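Side-chain contacts in flagellin (Burkholderia pseudomallei, PDB 4CFI), which probably polymerises into the filament of the bacterial flagellum, the whip that drives swimming, and presents epitopes to the host immune system: residues Ser193-Ser196 with Ala197-Ala201; Thr226-Gly229 with Ala230-Met234. All blocks are in the same frame, centred on the assembly; numbering follows the deposited sequence.

Contact 1. Residues Ser193-Ser196 with Ala197-Ala201; sequences SALS and ATDQA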
ATOM      1  N   SER A 193      10.243  -0.665 -28.798  1.00  7.13           N
ATOM      2  CA  SER A 193      10.054  -0.486 -30.246  1.00  8.02           C
ATOM      3  C   SER A 193      10.583  -1.655 -31.059  1.00  7.77           C
ATOM      4  O   SER A 193      10.093  -1.902 -32.157  1.00  9.74           O
ATOM      5  CB  SER A 193      10.668   0.822 -30.736  1.00  9.20           C
ATOM      6  OG  SER A 193      12.043   0.878 -30.423  1.00  9.34           O
ATOM      7  N   ALA A 194      11.544  -2.390 -30.507  1.00  7.48           N
ATOM      8  CA  ALA A 194      12.095  -3.534 -31.220  1.00  8.95           C
ATOM      9  C   ALA A 194      11.249  -4.796 -31.094  1.00 10.04           C
ATOM     10  O   ALA A 194      11.530  -5.798 -31.773  1.00 11.32           O
ATOM     11  CB  ALA A 194      13.509  -3.809 -30.735  1.00  8.07           C
ATOM     12  N   LEU A 195      10.263  -4.764 -30.198  1.00  9.59           N
ATOM     13  CA  LEU A 195       9.403  -5.904 -29.909  1.00 10.09           C
ATOM     14  C   LEU A 195       8.127  -5.877 -30.759  1.00 10.29           C
ATOM     15  O   LEU A 195       7.826  -4.880 -31.406  1.00 11.02           O
ATOM     16  CB  LEU A 195       9.033  -5.922 -28.429  1.00 10.11           C
ATOM     17  CG  LEU A 195      10.218  -6.037 -27.461  1.00 12.10           C
ATOM     18  CD1 LEU A 195       9.703  -5.953 -26.038  1.00 13.33           C
ATOM     19  CD2 LEU A 195      11.022  -7.308 -27.685  1.00 14.28           C
ATOM     20  N   SER A 196       7.384  -6.980 -30.750  1.00 10.76           N
ATOM     21  CA  SER A 196       6.127  -7.098 -31.480  1.00 11.69           C
ATOM     22  C   SER A 196       5.067  -6.124 -30.963  1.00 10.87           C
ATOM     23  O   SER A 196       5.130  -5.639 -29.827  1.00 10.34           O
ATOM     24  CB  SER A 196       5.568  -8.519 -31.347  1.00 12.45           C
ATOM     25  OG  SER A 196       5.081  -8.756 -30.033  1.00 13.22           O
ATOM     26  N   ALA A 197       4.043  -5.887 -31.776  1.00 12.37           N
ATOM     27  CA  ALA A 197       2.905  -5.059 -31.364  1.00 12.97           C
ATOM     28  C   ALA A 197       2.268  -5.596 -30.077  1.00 11.76           C
ATOM     29  O   ALA A 197       1.912  -4.830 -29.191  1.00 12.38           O
ATOM     30  CB  ALA A 197       1.867  -4.979 -32.478  1.00 14.43           C
ATOM     31  N   THR A 198       2.162  -6.913 -29.960  0.75 11.69           N
ATOM     32  CA  THR A 198       1.567  -7.514 -28.782  0.75 12.16           C
ATOM     33  C   THR A 198       2.433  -7.267 -27.542  0.75 11.33           C
ATOM     34  O   THR A 198       1.910  -6.946 -26.471  0.75 11.07           O
ATOM     35  CB  THR A 198       1.335  -9.024 -28.985  0.75 13.38           C
ATOM     36  OG1 THR A 198       0.359  -9.226 -30.019  0.75 17.20           O
ATOM     37  CG2 THR A 198       0.845  -9.684 -27.689  0.75 14.12           C
ATOM     38  N   ASP A 199       3.750  -7.403 -27.676  1.00 10.52           N
ATOM     39  CA  ASP A 199       4.630  -7.099 -26.551  1.00 11.01           C
ATOM     40  C   ASP A 199       4.574  -5.616 -26.175  1.00  9.59           C
ATOM     41  O   ASP A 199       4.662  -5.282 -25.001  1.00  9.25           O
ATOM     42  CB  ASP A 199       6.081  -7.478 -26.837  1.00 12.77           C
ATOM     43  CG  ASP A 199       6.353  -8.978 -26.734  1.00 16.42           C
ATOM     44  OD1 ASP A 199       5.560  -9.700 -26.125  1.00 21.21           O
ATOM     45  OD2 ASP A 199       7.395  -9.414 -27.250  1.00 25.06           O
ATOM     46  N   GLN A 200       4.448  -4.738 -27.158  1.00  9.62           N
ATOM     47  CA  GLN A 200       4.327  -3.309 -26.880  1.00  9.49           C
ATOM     48  C   GLN A 200       3.050  -3.036 -26.072  1.00  9.98           C
ATOM     49  O   GLN A 200       3.083  -2.311 -25.067  1.00 11.07           O
ATOM     50  CB  GLN A 200       4.357  -2.473 -28.143  1.00 10.69           C
ATOM     51  CG  GLN A 200       5.707  -2.523 -28.849  1.00 10.36           C
ATOM     52  CD  GLN A 200       5.724  -1.767 -30.156  1.00 12.45           C
ATOM     53  OE1 GLN A 200       4.939  -0.833 -30.371  1.00 18.57           O
ATOM     54  NE2 GLN A 200       6.617  -2.154 -31.041  1.00 13.16           N
ATOM     55  N   ALA A 201       1.943  -3.660 -26.471  1.00 10.38           N
ATOM     56  CA  ALA A 201       0.674  -3.526 -25.751  1.00 10.71           C
ATOM     57  C   ALA A 201       0.772  -4.124 -24.346  1.00  9.67           C
ATOM     58  O   ALA A 201       0.221  -3.570 -23.377  1.00 10.98           O
ATOM     59  CB  ALA A 201      -0.464  -4.193 -26.535  1.00 11.84           C
TER
HETATM   60  O   HOH W   1       7.945  -0.454 -33.236  1.00 22.29           O
HETATM   61  O   HOH W   2       8.540  -9.248 -29.581  1.00 21.61           O
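The side-chain amide of Gln200 reaches back over the turn to the carbonyl of Leu195, with NE2 donating to Leu195 O at 3.0 Å. Neither group is squarely presented: the acceptor is tilted 21° out of the amide plane, and NE2 stands above the carbonyl plane, 38° out of it. The same NE2 also donates to a water that in turn donates to Ser193 O, so two partners hold the amide against the loop. The other flat side chain, the Asp199 carboxylate, carries Ser196 OG over one face, 3.5 Å from CG, while OD2 takes a hydrogen from a second water that accepts from Ser196 N. OD2 also forms a salt bridge with Lys116 of strand 111-119. At the edge of the carboxylate, Leu195 CB packs against Asp199 CB at 3.7 Å, the two side chains crossing at about a right angle. Ser196 OG, placed between its own N and carbonyl carbon (chi1 71°), accepts from Asp199 N at 3.0 Å in a nearly straight bond. Ser196 O receives Gln200 N at 2.9 Å, the first backbone bond of the helix. This is a serine N-cap opening helix 197-213, with the reciprocal bond of a capping box replaced by a water bridge.

Contact 2. Residues Thr226-Gly229 with Ala230-Met234; sequences TQTG and AYQAM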
ATOM      1  N   THR A 226     -10.620  -7.562  -9.953  1.00 12.24           N
ATOM      2  CA  THR A 226      -9.661  -7.512 -11.048  1.00 12.93           C
ATOM      3  C   THR A 226      -8.281  -7.716 -10.454  1.00 12.09           C
ATOM      4  O   THR A 226      -8.058  -7.463  -9.258  1.00 12.73           O
ATOM      5  CB  THR A 226      -9.660  -6.171 -11.788  1.00 12.48           C
ATOM      6  OG1 THR A 226      -9.191  -5.137 -10.908  1.00 13.35           O
ATOM      7  CG2 THR A 226     -11.038  -5.838 -12.324  1.00 14.06           C
ATOM      8  N   GLN A 227      -7.339  -8.165 -11.280  0.50 12.16           N
ATOM      9  CA  GLN A 227      -5.984  -8.462 -10.804  0.50 12.98           C
ATOM     10  C   GLN A 227      -5.309  -7.210 -10.236  0.50 12.35           C
ATOM     11  O   GLN A 227      -4.709  -7.251  -9.153  0.50 13.17           O
ATOM     12  CB  GLN A 227      -5.122  -9.046 -11.928  0.50 14.50           C
ATOM     13  CG  GLN A 227      -3.764  -9.548 -11.452  0.50 16.54           C
ATOM     14  CD  GLN A 227      -3.865 -10.884 -10.743  0.50 18.10           C
ATOM     15  OE1 GLN A 227      -4.960 -11.362 -10.472  0.50 22.84           O
ATOM     16  NE2 GLN A 227      -2.727 -11.499 -10.456  0.50 18.52           N
ATOM     17  N   THR A 228      -5.426  -6.094 -10.953  1.00 11.17           N
ATOM     18  CA  THR A 228      -4.857  -4.826 -10.490  1.00 10.56           C
ATOM     19  C   THR A 228      -5.488  -4.427  -9.161  1.00  9.98           C
ATOM     20  O   THR A 228      -4.779  -4.010  -8.252  1.00 10.93           O
ATOM     21  CB  THR A 228      -5.045  -3.708 -11.530  1.00 11.91           C
ATOM     22  OG1 THR A 228      -4.270  -4.037 -12.689  1.00 13.84           O
ATOM     23  CG2 THR A 228      -4.624  -2.341 -10.993  1.00 12.36           C
ATOM     24  N   GLY A 229      -6.798  -4.581  -9.035  1.00 10.36           N
ATOM     25  CA  GLY A 229      -7.483  -4.232  -7.797  1.00  9.69           C
ATOM     26  C   GLY A 229      -7.068  -5.091  -6.624  1.00  9.81           C
ATOM     27  O   GLY A 229      -6.956  -4.608  -5.505  1.00 10.64           O
ATOM     28  N   ALA A 230      -6.828  -6.371  -6.872  1.00 10.08           N
ATOM     29  CA  ALA A 230      -6.316  -7.281  -5.854  1.00 10.54           C
ATOM     30  C   ALA A 230      -4.914  -6.879  -5.373  1.00 10.12           C
ATOM     31  O   ALA A 230      -4.619  -6.898  -4.167  1.00 10.44           O
ATOM     32  CB  ALA A 230      -6.334  -8.718  -6.359  1.00 10.90           C
ATOM     33  N   TYR A 231      -4.040  -6.533  -6.322  1.00 10.04           N
ATOM     34  CA  TYR A 231      -2.718  -6.047  -5.960  1.00 10.18           C
ATOM     35  C   TYR A 231      -2.794  -4.725  -5.180  1.00  9.81           C
ATOM     36  O   TYR A 231      -2.043  -4.540  -4.202  1.00 10.45           O
ATOM     37  CB  TYR A 231      -1.835  -5.881  -7.195  1.00  9.96           C
ATOM     38  CG  TYR A 231      -1.454  -7.169  -7.921  1.00 11.89           C
ATOM     39  CD1 TYR A 231      -1.402  -8.402  -7.270  1.00 16.34           C
ATOM     40  CD2 TYR A 231      -1.085  -7.133  -9.265  1.00 12.06           C
ATOM     41  CE1 TYR A 231      -1.029  -9.553  -7.951  1.00 17.75           C
ATOM     42  CE2 TYR A 231      -0.707  -8.285  -9.951  1.00 15.39           C
ATOM     43  CZ  TYR A 231      -0.668  -9.486  -9.289  1.00 17.30           C
ATOM     44  OH  TYR A 231      -0.308 -10.632  -9.980  1.00 22.29           O
ATOM     45  N   GLN A 232      -3.672  -3.810  -5.594  1.00  9.74           N
ATOM     46  CA  GLN A 232      -3.871  -2.580  -4.828  1.00  9.66           C
ATOM     47  C   GLN A 232      -4.325  -2.891  -3.403  1.00  9.77           C
ATOM     48  O   GLN A 232      -3.866  -2.242  -2.460  1.00 10.11           O
ATOM     49  CB  GLN A 232      -4.912  -1.698  -5.506  1.00  9.50           C
ATOM     50  CG  GLN A 232      -4.422  -1.009  -6.768  1.00 10.04           C
ATOM     51  CD  GLN A 232      -5.550  -0.285  -7.482  1.00 10.04           C
ATOM     52  OE1 GLN A 232      -6.569  -0.899  -7.813  1.00 11.30           O
ATOM     53  NE2 GLN A 232      -5.383   1.012  -7.735  1.00 10.86           N
ATOM     54  N   ALA A 233      -5.205  -3.887  -3.254  1.00  9.59           N
ATOM     55  CA  ALA A 233      -5.702  -4.265  -1.925  1.00  9.59           C
ATOM     56  C   ALA A 233      -4.596  -4.809  -1.029  1.00  9.90           C
ATOM     57  O   ALA A 233      -4.580  -4.527   0.168  1.00 11.05           O
ATOM     58  CB  ALA A 233      -6.842  -5.268  -2.025  1.00  9.86           C
ATOM     59  N   MET A 234      -3.674  -5.579  -1.591  1.00 10.60           N
ATOM     60  CA  MET A 234      -2.572  -6.104  -0.795  1.00 10.93           C
ATOM     61  C   MET A 234      -1.730  -4.966  -0.193  1.00 10.06           C
ATOM     62  O   MET A 234      -1.396  -5.002   0.991  1.00 11.24           O
ATOM     63  CB  MET A 234      -1.699  -7.014  -1.635  1.00 12.12           C
ATOM     64  CG  MET A 234      -2.388  -8.322  -1.972  1.00 14.22           C
ATOM     65  SD  MET A 234      -1.530  -9.256  -3.241  1.00 23.63           S
ATOM     66  CE  MET A 234      -2.556 -10.703  -3.334  0.50 23.09           C
TER
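Ala230 N donates to Thr226 O at 2.9 Å, closing the first turn of helix 227-257, and the N-cap residue Thr226 supplies a second acceptor: its OG1 takes the hydrogen of Gly229 N at 3.1 Å. A chi1 of 66° swings OG1 round to that amide, an N-H of the first turn, which the helical i to i-4 pattern leaves without an acceptor. The ladder continues with Tyr231 N to Gln227 O and Gln232 N to Thr228 O, and then with Ala233 N to Gly229 O at 2.9 Å. On the flank of the helix, Gln227 NE2 donates to Tyr231 OH. The separation of 2.6 Å between NE2 and OH is short for such a pair, and Gln227 has two conformers, so the exact length is doubtful. With CG anti to the backbone N (chi1 -172°), CG comes to 3.6 Å from Tyr231 CE2 in this conformer, and the bend at chi2 then turns the amide to the phenol end. Amide and ring planes stand 71° apart. NE2 also donates to Ser31 O at the end of helix 2-31. Over one face of the Tyr231 ring sits Gln227 O, 3.4 Å above the plane and displaced toward the rim. Further round the helix, Thr228 CG2 touches Gln232 OE1 at 4.0 Å, and OE1 lies 3.5 Å from Gly229 CA. The Gln232 amide is buried, but Gln217 donates to its OE1 and its NE2 donates to Ala212 O. Polar side chains thus do two jobs here: a threonine hydroxyl caps the helix start, while the Gln232 amide ties it to the end of helix 197-213 and to Gln217, and the Gln227 amide, in this conformer, to helix 2-31.

How the contacts relate
Both contacts are N-caps, each built on a hydroxyl that accepts from the backbone N three residues later, and they begin two helices that follow one another in the chain. Contact 1 opens helix 197-213 at the surface, within the D2 region of flagellin, its centre about 30 Å from that of the chain; contact 2 opens helix 227-257 in a partly buried setting, its centre about 10 Å away. The centres of the two contacts lie about 25 Å apart and their nearest atoms about 12 Å, so they do not touch. Helix 197-213 spans the gap: contact 1 forms its start, while Gln209, Ala212 and Val213 near its far end pack against Thr228 and Tyr231 of contact 2.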